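Local structure of putative uncharacterized protein (Dictyostelium purpureum, 4R12) at residues V96-K101 with G413-D418; D73-N78 with K101-Y106; I143-N148 with A225-L230; T463-C468 with L478-N483. The protein is probably the nicastrin subunit of gamma-secretase, an essential part of the complex that cleaves integral membrane proteins such as Notch receptors within the membrane. All blocks are in the same frame, centred on the assembly; numbering follows the deposited sequence.

Contact 1: residues V96-K101 with G413-D418; sequences VLTDTK and GYEQDD. With NAG (2-acetamido-2-deoxy-beta-D-glucopyranose), chain D.
K101 and Q416 bring the two backbones to 7.2 Å between their CA atoms, whereas the CA atoms of T98 and E415 stay 9.3 Å apart, and no direct hydrogen bond crosses. A type I beta turn from Y414 to D417 places E415 and Q416 at its two central corners, with their side chains pointing at 96-101. Q416 has CG anti to the backbone N (chi1 -157°) and then runs out extended, laying its amide against the start of the K101 chain: K101 CB is 3.6 Å from Q416 NE2. OE1 of that amide accepts a hydrogen bond from the backbone N of K102. Beyond CD the lysine bends (chi4 -85°), turning NZ to meet D418 tip to tip. The modelled separation of 2.3 Å between K101 NZ and D418 OD2 is too short to trust, so an ion pair is plausible but its geometry is doubtful. E415 extends beyond CG, and its OE1 lies 3.5 Å from the T98 methyl CG2; the T98 hydroxyl is bonded to I146 O instead. The other oxygen, E415 OE2, accepts from a water at 2.6 Å. That water also donates to L97 O, at 2.9 Å. The sugar attached to N148 is held against this loop, NAG N2 donating to D99 O at 3.0 Å, while its methyl C8 touches K101 CG. Small-lobe and large-lobe loops thus meet at the surface through the E415-water-L97 bridge and the Q416 amide lying on the K101 chain, with the K101-D418 pairing tentative.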
# COMPACT_ATOMS: atom_id res chain seq x y z
N VAL A 96 -15.82 2.06 -15.75
CA VAL A 96 -14.94 3.23 -15.83
C VAL A 96 -13.81 2.94 -16.81
O VAL A 96 -13.07 1.96 -16.67
CB VAL A 96 -14.37 3.62 -14.44
CG1 VAL A 96 -13.38 4.79 -14.57
CG2 VAL A 96 -15.52 3.97 -13.48
N LEU A 97 -13.69 3.82 -17.80
CA LEU A 97 -12.69 3.67 -18.85
C LEU A 97 -11.34 4.19 -18.39
O LEU A 97 -11.26 5.21 -17.69
CB LEU A 97 -13.15 4.42 -20.11
CG LEU A 97 -14.55 4.05 -20.65
CD1 LEU A 97 -14.98 5.08 -21.69
CD2 LEU A 97 -14.57 2.65 -21.24
N THR A 98 -10.27 3.50 -18.77
CA THR A 98 -8.93 3.95 -18.41
C THR A 98 -8.06 4.19 -19.64
O THR A 98 -6.84 4.20 -19.52
CB THR A 98 -8.21 2.93 -17.51
OG1 THR A 98 -7.97 1.73 -18.25
CG2 THR A 98 -9.07 2.60 -16.29
N ASP A 99 -8.68 4.35 -20.82
CA ASP A 99 -7.90 4.64 -22.03
C ASP A 99 -7.48 6.12 -22.08
O ASP A 99 -6.57 6.49 -22.83
CB ASP A 99 -8.67 4.26 -23.31
CG ASP A 99 -10.07 4.85 -23.38
OD1 ASP A 99 -10.69 5.10 -22.32
OD2 ASP A 99 -10.57 5.05 -24.51
N THR A 100 -8.15 6.94 -21.28
CA THR A 100 -7.72 8.32 -21.02
C THR A 100 -7.59 8.53 -19.51
O THR A 100 -8.15 7.77 -18.72
CB THR A 100 -8.71 9.35 -21.58
OG1 THR A 100 -9.98 9.19 -20.92
CG2 THR A 100 -8.89 9.19 -23.09
N LYS A 101 -6.85 9.57 -19.12
CA LYS A 101 -6.64 9.92 -17.72
C LYS A 101 -7.50 11.11 -17.34
O LYS A 101 -8.04 11.78 -18.21
CB LYS A 101 -5.18 10.27 -17.45
CG LYS A 101 -4.20 9.11 -17.48
CD LYS A 101 -2.78 9.67 -17.31
CE LYS A 101 -1.72 8.58 -17.33
NZ LYS A 101 -1.54 7.98 -15.99
N GLY A 413 -4.47 7.95 -3.18
CA GLY A 413 -5.42 6.86 -3.02
C GLY A 413 -6.24 6.60 -4.28
O GLY A 413 -7.43 6.28 -4.22
N TYR A 414 -5.58 6.71 -5.42
CA TYR A 414 -6.29 6.68 -6.69
C TYR A 414 -5.42 6.08 -7.80
O TYR A 414 -4.20 6.23 -7.77
CB TYR A 414 -6.76 8.09 -7.06
CG TYR A 414 -7.53 8.17 -8.35
CD1 TYR A 414 -8.76 7.53 -8.49
CD2 TYR A 414 -7.04 8.90 -9.43
CE1 TYR A 414 -9.47 7.58 -9.70
CE2 TYR A 414 -7.74 8.97 -10.63
CZ TYR A 414 -8.95 8.31 -10.76
OH TYR A 414 -9.63 8.39 -11.95
N GLU A 415 -6.06 5.43 -8.78
CA GLU A 415 -5.35 4.72 -9.87
C GLU A 415 -4.38 5.59 -10.65
O GLU A 415 -3.39 5.09 -11.18
CB GLU A 415 -6.37 4.10 -10.84
CG GLU A 415 -7.40 5.11 -11.33
CD GLU A 415 -8.14 4.70 -12.59
OE1 GLU A 415 -7.57 3.95 -13.41
OE2 GLU A 415 -9.28 5.15 -12.78
N GLN A 416 -4.66 6.89 -10.75
CA GLN A 416 -3.78 7.78 -11.49
C GLN A 416 -2.50 8.16 -10.72
O GLN A 416 -1.68 8.91 -11.24
CB GLN A 416 -4.53 9.04 -11.91
CG GLN A 416 -3.91 9.75 -13.11
CD GLN A 416 -4.90 10.66 -13.83
OE1 GLN A 416 -6.08 10.34 -13.97
NE2 GLN A 416 -4.40 11.80 -14.31
N ASP A 417 -2.33 7.63 -9.51
CA ASP A 417 -1.08 7.78 -8.79
C ASP A 417 -0.12 6.72 -9.34
O ASP A 417 0.15 5.70 -8.70
CB ASP A 417 -1.29 7.62 -7.28
CG ASP A 417 -0.03 7.88 -6.48
OD1 ASP A 417 0.99 8.33 -7.06
OD2 ASP A 417 -0.05 7.64 -5.24
N ASP A 418 0.39 6.99 -10.54
CA ASP A 418 1.15 6.00 -11.29
C ASP A 418 2.54 6.54 -11.68
O ASP A 418 2.98 7.56 -11.13
CB ASP A 418 0.35 5.56 -12.53
CG ASP A 418 0.03 6.72 -13.47
OD1 ASP A 418 0.65 7.80 -13.37
OD2 ASP A 418 -0.87 6.55 -14.33
C1 NAG D . -3.39 4.03 -23.64
C2 NAG D . -2.80 5.28 -23.04
C3 NAG D . -2.46 6.27 -24.13
C4 NAG D . -1.67 5.62 -25.27
C5 NAG D . -2.40 4.35 -25.70
C6 NAG D . -1.69 3.55 -26.76
C7 NAG D . -3.51 5.93 -20.87
C8 NAG D . -4.48 6.73 -20.08
N2 NAG D . -3.73 5.88 -22.15
O3 NAG D . -1.73 7.31 -23.52
O4 NAG D . -1.59 6.57 -26.33
O5 NAG D . -2.47 3.52 -24.57
O6 NAG D . -0.43 3.13 -26.26
O7 NAG D . -2.59 5.36 -20.36
O HOH W 1 -10.03 5.84 -15.18

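Contact 2: residues D73-N78 with K101-Y106; sequences DTNYFN and KKTYPY. With NAG (2-acetamido-2-deoxy-beta-D-glucopyranose), chain C.
K102 reaches from its loop into the turn at T74-F77, and each atom of its side chain beyond CA finds a partner. K102 CB lies 3.8 Å from N75 OD1; CG passes both T74 O and T74 OG1; CD continues alongside T74 O. K102 CE comes to 3.1 Å from F77 O, close to T74 O as well, and lies over one face of Y106 of its own loop, offset toward the rim. The bend at chi4 of K102 (59°) turns NZ onto three acceptors: K102 NZ is 2.8 Å from T74 O, 2.9 Å from T74 OG1 and 2.8 Å from F77 O. The bond to F77 O lies in the carbonyl plane on a lone pair, whereas NZ is tilted 31° from the plane of T74 O, which F77 N approaches from the opposite face. Y414 OH is a further partner of NZ, so four oxygens lie close to three N-H groups; this oxygen-rich setting would favour the charged form. N75 makes a two-point grip on T103: OD1 accepts from T103 N at 3.0 Å on a lone pair, and ND2 donates to T103 OG1 at 3.1 Å. N75 O takes Y104 OH at 2.7 Å, with the donor 45° above the carbonyl plane, and also a bond from O6 of the sugar on N78. That O6 lies over one face of the Y76 ring. The turn leads from strand 67-72 into helix 79-83, N-capped by N78 through S81 N; the contact joins the loops that follow adjacent parallel strands 67-72 and 90-96.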
# COMPACT_ATOMS: atom_id res chain seq x y z
N ASP A 73 -16.28 8.00 -19.23
CA ASP A 73 -14.97 8.60 -19.42
C ASP A 73 -14.54 9.03 -18.03
O ASP A 73 -15.37 9.51 -17.25
CB ASP A 73 -15.03 9.80 -20.37
CG ASP A 73 -13.66 10.44 -20.57
OD1 ASP A 73 -13.23 11.23 -19.70
OD2 ASP A 73 -13.03 10.16 -21.61
N THR A 74 -13.27 8.85 -17.70
CA THR A 74 -12.88 9.01 -16.31
C THR A 74 -13.03 10.45 -15.81
O THR A 74 -13.11 10.67 -14.60
CB THR A 74 -11.44 8.53 -16.07
OG1 THR A 74 -11.19 8.51 -14.66
CG2 THR A 74 -10.43 9.42 -16.79
N ASN A 75 -13.09 11.43 -16.71
CA ASN A 75 -13.33 12.81 -16.28
C ASN A 75 -14.69 12.95 -15.59
O ASN A 75 -14.92 13.89 -14.83
CB ASN A 75 -13.24 13.78 -17.45
CG ASN A 75 -11.87 14.44 -17.56
OD1 ASN A 75 -10.94 14.10 -16.81
ND2 ASN A 75 -11.73 15.38 -18.49
N TYR A 76 -15.59 12.00 -15.84
CA TYR A 76 -16.91 12.02 -15.24
C TYR A 76 -17.07 11.03 -14.08
O TYR A 76 -18.17 10.87 -13.54
CB TYR A 76 -17.96 11.77 -16.32
CG TYR A 76 -18.06 12.97 -17.21
CD1 TYR A 76 -17.21 13.13 -18.30
CD2 TYR A 76 -18.97 13.98 -16.94
CE1 TYR A 76 -17.28 14.25 -19.11
CE2 TYR A 76 -19.05 15.10 -17.74
CZ TYR A 76 -18.20 15.23 -18.82
OH TYR A 76 -18.29 16.36 -19.61
N PHE A 77 -15.97 10.40 -13.68
CA PHE A 77 -15.98 9.49 -12.54
C PHE A 77 -15.48 10.16 -11.26
O PHE A 77 -14.27 10.23 -11.00
CB PHE A 77 -15.13 8.24 -12.83
CG PHE A 77 -15.11 7.25 -11.70
CD1 PHE A 77 -16.28 6.65 -11.25
CD2 PHE A 77 -13.92 6.91 -11.08
CE1 PHE A 77 -16.27 5.72 -10.22
CE2 PHE A 77 -13.89 6.00 -10.03
CZ PHE A 77 -15.07 5.40 -9.60
N ASN A 78 -16.40 10.77 -10.54
CA ASN A 78 -16.16 11.43 -9.26
C ASN A 78 -17.49 11.50 -8.45
O ASN A 78 -18.50 11.26 -9.01
CB ASN A 78 -15.49 12.80 -9.44
CG ASN A 78 -16.40 13.86 -10.03
OD1 ASN A 78 -17.56 13.86 -9.77
ND2 ASN A 78 -15.85 14.79 -10.80
N LYS A 101 -6.85 9.57 -19.12
CA LYS A 101 -6.64 9.92 -17.72
C LYS A 101 -7.50 11.11 -17.34
O LYS A 101 -8.04 11.78 -18.21
CB LYS A 101 -5.18 10.27 -17.45
CG LYS A 101 -4.20 9.11 -17.48
CD LYS A 101 -2.78 9.67 -17.31
CE LYS A 101 -1.72 8.58 -17.33
NZ LYS A 101 -1.54 7.98 -15.99
N LYS A 102 -7.61 11.40 -16.04
CA LYS A 102 -8.29 12.63 -15.64
C LYS A 102 -7.43 13.83 -15.99
O LYS A 102 -6.21 13.78 -15.85
CB LYS A 102 -8.61 12.64 -14.14
CG LYS A 102 -9.83 11.82 -13.75
CD LYS A 102 -10.18 12.03 -12.28
CE LYS A 102 -11.60 11.54 -11.96
NZ LYS A 102 -11.77 10.08 -12.27
N THR A 103 -8.05 14.92 -16.42
CA THR A 103 -7.32 16.14 -16.74
C THR A 103 -7.25 17.10 -15.55
O THR A 103 -6.84 18.25 -15.69
CB THR A 103 -7.96 16.87 -17.92
OG1 THR A 103 -9.32 17.18 -17.61
CG2 THR A 103 -7.92 15.99 -19.17
N TYR A 104 -7.65 16.62 -14.38
CA TYR A 104 -7.63 17.45 -13.18
C TYR A 104 -7.16 16.63 -11.98
O TYR A 104 -7.24 15.40 -12.01
CB TYR A 104 -9.01 18.06 -12.92
CG TYR A 104 -10.16 17.07 -12.85
CD1 TYR A 104 -10.46 16.40 -11.67
CD2 TYR A 104 -10.97 16.85 -13.97
CE1 TYR A 104 -11.53 15.51 -11.60
CE2 TYR A 104 -12.06 15.97 -13.91
CZ TYR A 104 -12.32 15.30 -12.71
OH TYR A 104 -13.39 14.43 -12.63
N PRO A 105 -6.68 17.30 -10.92
CA PRO A 105 -6.28 16.55 -9.73
C PRO A 105 -7.49 15.89 -9.06
O PRO A 105 -8.57 16.47 -9.04
CB PRO A 105 -5.66 17.61 -8.80
CG PRO A 105 -5.55 18.87 -9.63
CD PRO A 105 -6.57 18.76 -10.71
N TYR A 106 -7.31 14.69 -8.53
CA TYR A 106 -8.44 13.98 -7.97
C TYR A 106 -8.04 12.96 -6.90
O TYR A 106 -7.17 12.12 -7.14
CB TYR A 106 -9.23 13.27 -9.09
CG TYR A 106 -10.39 12.51 -8.52
CD1 TYR A 106 -11.46 13.20 -7.97
CD2 TYR A 106 -10.40 11.12 -8.48
CE1 TYR A 106 -12.51 12.55 -7.40
CE2 TYR A 106 -11.48 10.44 -7.91
CZ TYR A 106 -12.53 11.17 -7.37
OH TYR A 106 -13.60 10.56 -6.80
C1 NAG C . -16.15 15.88 -11.11
C2 NAG C . -15.54 17.27 -11.02
C3 NAG C . -16.33 18.31 -11.77
C4 NAG C . -16.61 17.91 -13.19
C5 NAG C . -17.27 16.53 -13.16
C6 NAG C . -17.57 15.94 -14.52
C7 NAG C . -14.47 17.33 -8.91
C8 NAG C . -14.63 17.57 -7.45
N2 NAG C . -15.46 17.69 -9.68
O3 NAG C . -15.58 19.51 -11.75
O4 NAG C . -17.49 18.89 -13.66
O5 NAG C . -16.50 15.59 -12.44
O6 NAG C . -16.59 16.21 -15.49
O7 NAG C . -13.48 16.82 -9.34
O HOH W 2 -10.61 11.71 -19.98

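Contact 3: residues I143-N148 with A225-L230; sequences IFAIDN and AFFRDL. With NAG (2-acetamido-2-deoxy-beta-D-glucopyranose), chain D.
Strand 143-146 of the small lobe meets the loop that follows strand 214-220 of the large lobe in a buried lobe-to-lobe interface, where A145 and I143 face F227. The F227 ring is sandwiched. A145 CB stands 3.7 Å from the F227 ring centroid, only 8° off its normal, a CH-pi contact over the face; on the opposite face F226 CD1 lies over the centre of the F227 ring, 3.7 Å above the plane. The backbone of the strand takes part too, since A145 N is 3.5 Å from F227 CE1 on the face side. At the ring edge I143 CG2 approaches F227 CZ to 3.7 Å, near the ring plane. The other branch of I143 goes elsewhere: its CG1 stands anti to the carbonyl carbon, and the extended chi2 (-176°) carries I143 CD1 to 4.0 Å from F226 CZ, at that ring's edge. L230 CD1 touches A145 CB at 4.0 Å, joining F227 in contact with the alanine methyl. Within the loop, L230 N bonds to F227 O at 2.9 Å. F77 adds to the aromatic cluster, edge-to-face with F226 and with its plane about 25° from that of F227. With no hydrogen bond crossing and the strand's backbone engaged with strands 21-29 and 90-96, the two segments adhere through shape fit, dispersion and a single face-on CH-pi contact.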
# COMPACT_ATOMS: atom_id res chain seq x y z
N ILE A 143 -19.32 -1.61 -9.78
CA ILE A 143 -18.52 -0.70 -10.57
C ILE A 143 -17.21 -1.41 -10.94
O ILE A 143 -16.52 -1.94 -10.06
CB ILE A 143 -18.22 0.63 -9.82
CG1 ILE A 143 -19.51 1.24 -9.26
CG2 ILE A 143 -17.52 1.63 -10.74
CD1 ILE A 143 -19.33 2.60 -8.58
N PHE A 144 -16.92 -1.47 -12.23
CA PHE A 144 -15.65 -2.02 -12.72
C PHE A 144 -14.85 -0.97 -13.48
O PHE A 144 -15.42 -0.22 -14.29
CB PHE A 144 -15.86 -3.20 -13.69
CG PHE A 144 -16.32 -4.48 -13.04
CD1 PHE A 144 -17.39 -4.51 -12.18
CD2 PHE A 144 -15.72 -5.68 -13.38
CE1 PHE A 144 -17.84 -5.71 -11.64
CE2 PHE A 144 -16.16 -6.88 -12.84
CZ PHE A 144 -17.22 -6.89 -11.96
N ALA A 145 -13.54 -0.97 -13.28
CA ALA A 145 -12.64 -0.37 -14.25
C ALA A 145 -12.16 -1.47 -15.20
O ALA A 145 -12.23 -2.66 -14.88
CB ALA A 145 -11.46 0.32 -13.57
N ILE A 146 -11.67 -1.06 -16.37
CA ILE A 146 -11.16 -2.00 -17.36
C ILE A 146 -9.87 -1.45 -17.92
O ILE A 146 -9.64 -0.24 -17.88
CB ILE A 146 -12.17 -2.26 -18.50
CG1 ILE A 146 -12.85 -0.95 -18.92
CG2 ILE A 146 -13.22 -3.30 -18.07
CD1 ILE A 146 -13.73 -1.10 -20.14
N ASP A 147 -9.02 -2.32 -18.46
CA ASP A 147 -7.70 -1.88 -18.91
C ASP A 147 -7.79 -1.03 -20.17
O ASP A 147 -8.87 -0.78 -20.70
CB ASP A 147 -6.75 -3.08 -19.13
CG ASP A 147 -7.08 -3.89 -20.39
OD1 ASP A 147 -7.98 -3.54 -21.17
OD2 ASP A 147 -6.39 -4.90 -20.61
N ASN A 148 -6.64 -0.56 -20.65
CA ASN A 148 -6.59 0.39 -21.76
C ASN A 148 -7.22 -0.14 -23.03
O ASN A 148 -8.11 0.45 -23.57
CB ASN A 148 -5.16 0.84 -22.04
CG ASN A 148 -5.07 2.07 -22.90
OD1 ASN A 148 -5.85 2.30 -23.77
ND2 ASN A 148 -4.09 2.87 -22.64
N ALA A 225 -6.88 2.65 -3.22
CA ALA A 225 -7.50 3.10 -4.45
C ALA A 225 -8.99 2.78 -4.40
O ALA A 225 -9.44 1.99 -3.55
CB ALA A 225 -6.87 2.46 -5.66
N PHE A 226 -9.76 3.40 -5.29
CA PHE A 226 -11.16 3.06 -5.46
C PHE A 226 -11.20 1.63 -6.01
O PHE A 226 -11.94 0.79 -5.52
CB PHE A 226 -11.87 4.03 -6.41
CG PHE A 226 -13.37 3.92 -6.40
CD1 PHE A 226 -14.01 2.94 -7.14
CD2 PHE A 226 -14.14 4.80 -5.64
CE1 PHE A 226 -15.40 2.83 -7.14
CE2 PHE A 226 -15.54 4.70 -5.63
CZ PHE A 226 -16.16 3.72 -6.38
N PHE A 227 -10.38 1.39 -7.03
CA PHE A 227 -10.22 0.06 -7.64
C PHE A 227 -8.92 -0.53 -7.15
O PHE A 227 -7.85 -0.21 -7.68
CB PHE A 227 -10.22 0.16 -9.18
CG PHE A 227 -11.46 0.79 -9.73
CD1 PHE A 227 -12.67 0.10 -9.72
CD2 PHE A 227 -11.44 2.06 -10.25
CE1 PHE A 227 -13.83 0.69 -10.21
CE2 PHE A 227 -12.59 2.65 -10.75
CZ PHE A 227 -13.79 1.96 -10.73
N ARG A 228 -8.99 -1.39 -6.14
CA ARG A 228 -7.78 -1.76 -5.41
C ARG A 228 -6.81 -2.67 -6.20
O ARG A 228 -5.63 -2.77 -5.83
CB ARG A 228 -8.17 -2.39 -4.06
CG ARG A 228 -8.64 -1.30 -3.05
CD ARG A 228 -9.32 -1.87 -1.80
NE ARG A 228 -10.73 -2.22 -2.03
CZ ARG A 228 -11.73 -1.34 -2.03
NH1 ARG A 228 -11.50 -0.05 -1.83
NH2 ARG A 228 -12.98 -1.76 -2.25
N ASP A 229 -7.28 -3.28 -7.28
CA ASP A 229 -6.36 -4.02 -8.15
C ASP A 229 -5.48 -3.06 -8.95
O ASP A 229 -4.53 -3.49 -9.59
CB ASP A 229 -7.11 -4.93 -9.12
CG ASP A 229 -7.83 -6.06 -8.41
OD1 ASP A 229 -7.20 -6.73 -7.56
OD2 ASP A 229 -9.04 -6.24 -8.68
N LEU A 230 -5.80 -1.77 -8.90
CA LEU A 230 -5.03 -0.75 -9.62
C LEU A 230 -4.24 0.14 -8.68
O LEU A 230 -3.82 1.23 -9.06
CB LEU A 230 -5.95 0.13 -10.48
CG LEU A 230 -6.75 -0.60 -11.57
CD1 LEU A 230 -7.66 0.37 -12.33
CD2 LEU A 230 -5.76 -1.29 -12.52
C1 NAG D . -3.39 4.03 -23.64
C2 NAG D . -2.80 5.28 -23.04
C3 NAG D . -2.46 6.27 -24.13
C4 NAG D . -1.67 5.62 -25.27
C5 NAG D . -2.40 4.35 -25.70
C6 NAG D . -1.69 3.55 -26.76
C7 NAG D . -3.51 5.93 -20.87
C8 NAG D . -4.48 6.73 -20.08
N2 NAG D . -3.73 5.88 -22.15
O3 NAG D . -1.73 7.31 -23.52
O4 NAG D . -1.59 6.57 -26.33
O5 NAG D . -2.47 3.52 -24.57
O6 NAG D . -0.43 3.13 -26.26
O7 NAG D . -2.59 5.36 -20.36

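Contact 4: residues T463-C468 with L478-N483; sequences TSSITC and LNEVPN
I466 N donates to E480 O at 2.9 Å, the one hydrogen bond across the contact; it is fairly straight (164° at the hydrogen), and the donor is tilted 19° from the carbonyl plane. The same oxygen receives a CA-H...O contact, S465 CA to E480 O at 3.3 Å, so two consecutive residues converge on E480 O. Two side-chain-to-backbone bonds lie within 478-483: V481 N reaches N479 OD1 at 2.9 Å, an Asx turn with the donor 56° above the amide carbonyl plane, and N483 ND2 meets V481 O at 2.9 Å, close to the line of the C=O bond. Apolar and van der Waals contacts gather at P482. P482 CD rests 3.3 Å from S464 O, and P482 CG faces I466 CB at 4.2 Å. Separately, I466 CG2 packs against backbone oxygens, 3.4 Å from E480 O and close to N479 O. T467 CG2 also touches E480 OE2 at 3.8 Å, and E480 OE2 has a weak hydrogen bond with Y476 OH. Segment 463-468 begins at the end of helix 452-463 and is tied back to it by the C461-C468 disulfide, while I466 packs on E501 and L504 of helix 500-512, whose E501 also accepts from N483 N.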
# COMPACT_ATOMS: atom_id res chain seq x y z
N THR A 463 6.18 0.54 -10.25
CA THR A 463 5.33 1.68 -10.62
C THR A 463 4.61 1.52 -11.96
O THR A 463 3.77 2.36 -12.32
CB THR A 463 6.13 3.02 -10.66
OG1 THR A 463 7.13 2.97 -11.68
CG2 THR A 463 6.79 3.28 -9.34
N SER A 464 4.94 0.46 -12.71
CA SER A 464 4.33 0.22 -14.03
C SER A 464 3.89 -1.22 -14.29
O SER A 464 2.75 -1.46 -14.71
CB SER A 464 5.30 0.62 -15.15
OG SER A 464 5.31 2.02 -15.35
N SER A 465 4.80 -2.17 -14.12
CA SER A 465 4.56 -3.55 -14.54
C SER A 465 5.42 -4.50 -13.71
O SER A 465 6.63 -4.51 -13.83
CB SER A 465 4.85 -3.73 -16.03
OG SER A 465 4.52 -5.04 -16.46
N ILE A 466 4.77 -5.29 -12.86
CA ILE A 466 5.48 -5.98 -11.79
C ILE A 466 6.00 -7.36 -12.26
O ILE A 466 5.65 -8.41 -11.73
CB ILE A 466 4.57 -6.08 -10.53
CG1 ILE A 466 5.36 -6.59 -9.32
CG2 ILE A 466 3.27 -6.87 -10.81
CD1 ILE A 466 4.73 -6.23 -7.99
N THR A 467 6.88 -7.32 -13.25
CA THR A 467 7.40 -8.54 -13.86
C THR A 467 8.85 -8.87 -13.44
O THR A 467 9.43 -9.85 -13.92
CB THR A 467 7.31 -8.43 -15.39
OG1 THR A 467 8.00 -7.25 -15.81
CG2 THR A 467 5.83 -8.34 -15.82
N CYS A 468 9.42 -8.06 -12.56
CA CYS A 468 10.84 -8.19 -12.20
C CYS A 468 11.07 -9.26 -11.13
O CYS A 468 10.18 -9.58 -10.35
CB CYS A 468 11.39 -6.86 -11.69
SG CYS A 468 10.76 -6.36 -10.05
N LEU A 478 -0.87 -12.92 -11.24
CA LEU A 478 -2.08 -12.89 -12.08
C LEU A 478 -2.32 -11.49 -12.68
O LEU A 478 -2.79 -11.36 -13.81
CB LEU A 478 -3.30 -13.32 -11.27
CG LEU A 478 -3.22 -14.75 -10.71
CD1 LEU A 478 -4.39 -15.06 -9.78
CD2 LEU A 478 -3.13 -15.77 -11.85
N ASN A 479 -1.97 -10.47 -11.92
CA ASN A 479 -2.15 -9.09 -12.32
C ASN A 479 -0.78 -8.41 -12.44
O ASN A 479 -0.04 -8.30 -11.46
CB ASN A 479 -3.07 -8.37 -11.31
CG ASN A 479 -3.28 -6.88 -11.63
OD1 ASN A 479 -2.92 -6.41 -12.70
ND2 ASN A 479 -3.87 -6.14 -10.68
N GLU A 480 -0.43 -7.95 -13.64
CA GLU A 480 0.88 -7.34 -13.84
C GLU A 480 0.87 -5.87 -13.49
O GLU A 480 1.92 -5.23 -13.47
CB GLU A 480 1.36 -7.52 -15.29
CG GLU A 480 1.49 -8.99 -15.69
CD GLU A 480 2.13 -9.17 -17.07
OE1 GLU A 480 1.92 -8.30 -17.95
OE2 GLU A 480 2.85 -10.17 -17.26
N VAL A 481 -0.30 -5.31 -13.20
CA VAL A 481 -0.31 -3.95 -12.64
C VAL A 481 0.15 -4.05 -11.20
O VAL A 481 -0.43 -4.79 -10.42
CB VAL A 481 -1.71 -3.30 -12.68
CG1 VAL A 481 -1.67 -1.91 -12.00
CG2 VAL A 481 -2.22 -3.20 -14.10
N PRO A 482 1.22 -3.32 -10.84
CA PRO A 482 1.61 -3.37 -9.43
C PRO A 482 0.46 -2.87 -8.57
O PRO A 482 -0.10 -1.82 -8.88
CB PRO A 482 2.80 -2.40 -9.34
CG PRO A 482 3.21 -2.12 -10.76
CD PRO A 482 2.01 -2.34 -11.62
N ASN A 483 0.07 -3.62 -7.54
CA ASN A 483 -0.96 -3.14 -6.64
C ASN A 483 -0.65 -3.55 -5.21
O ASN A 483 -0.44 -4.73 -4.94
CB ASN A 483 -2.36 -3.63 -7.07
CG ASN A 483 -2.47 -5.15 -7.13
OD1 ASN A 483 -3.20 -5.76 -6.33
ND2 ASN A 483 -1.80 -5.77 -8.10

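Overall arrangement
Contact 3 is the buried member of the set, apolar and without hydrogen bonds between its segments; contact 1 lies at the surface and relies on a bridging water and long polar side chains, with a charge pair of doubtful geometry. Contacts 2 and 4 are partly buried: contact 2 mixes backbone and side-chain acceptors, while contact 4 crosses by one backbone bond. Contacts 1 and 3 both join small lobe to large lobe, whereas contact 2 stays within the small lobe. Contacts 1 and 2 share K101, with centres about 8 Å apart. Contacts 2 and 3 meet through an aromatic cluster. Contact 4, a local loop closure, meets contact 3 where N479 ND2 probably bonds to D229 O, but does not touch contacts 1 or 2.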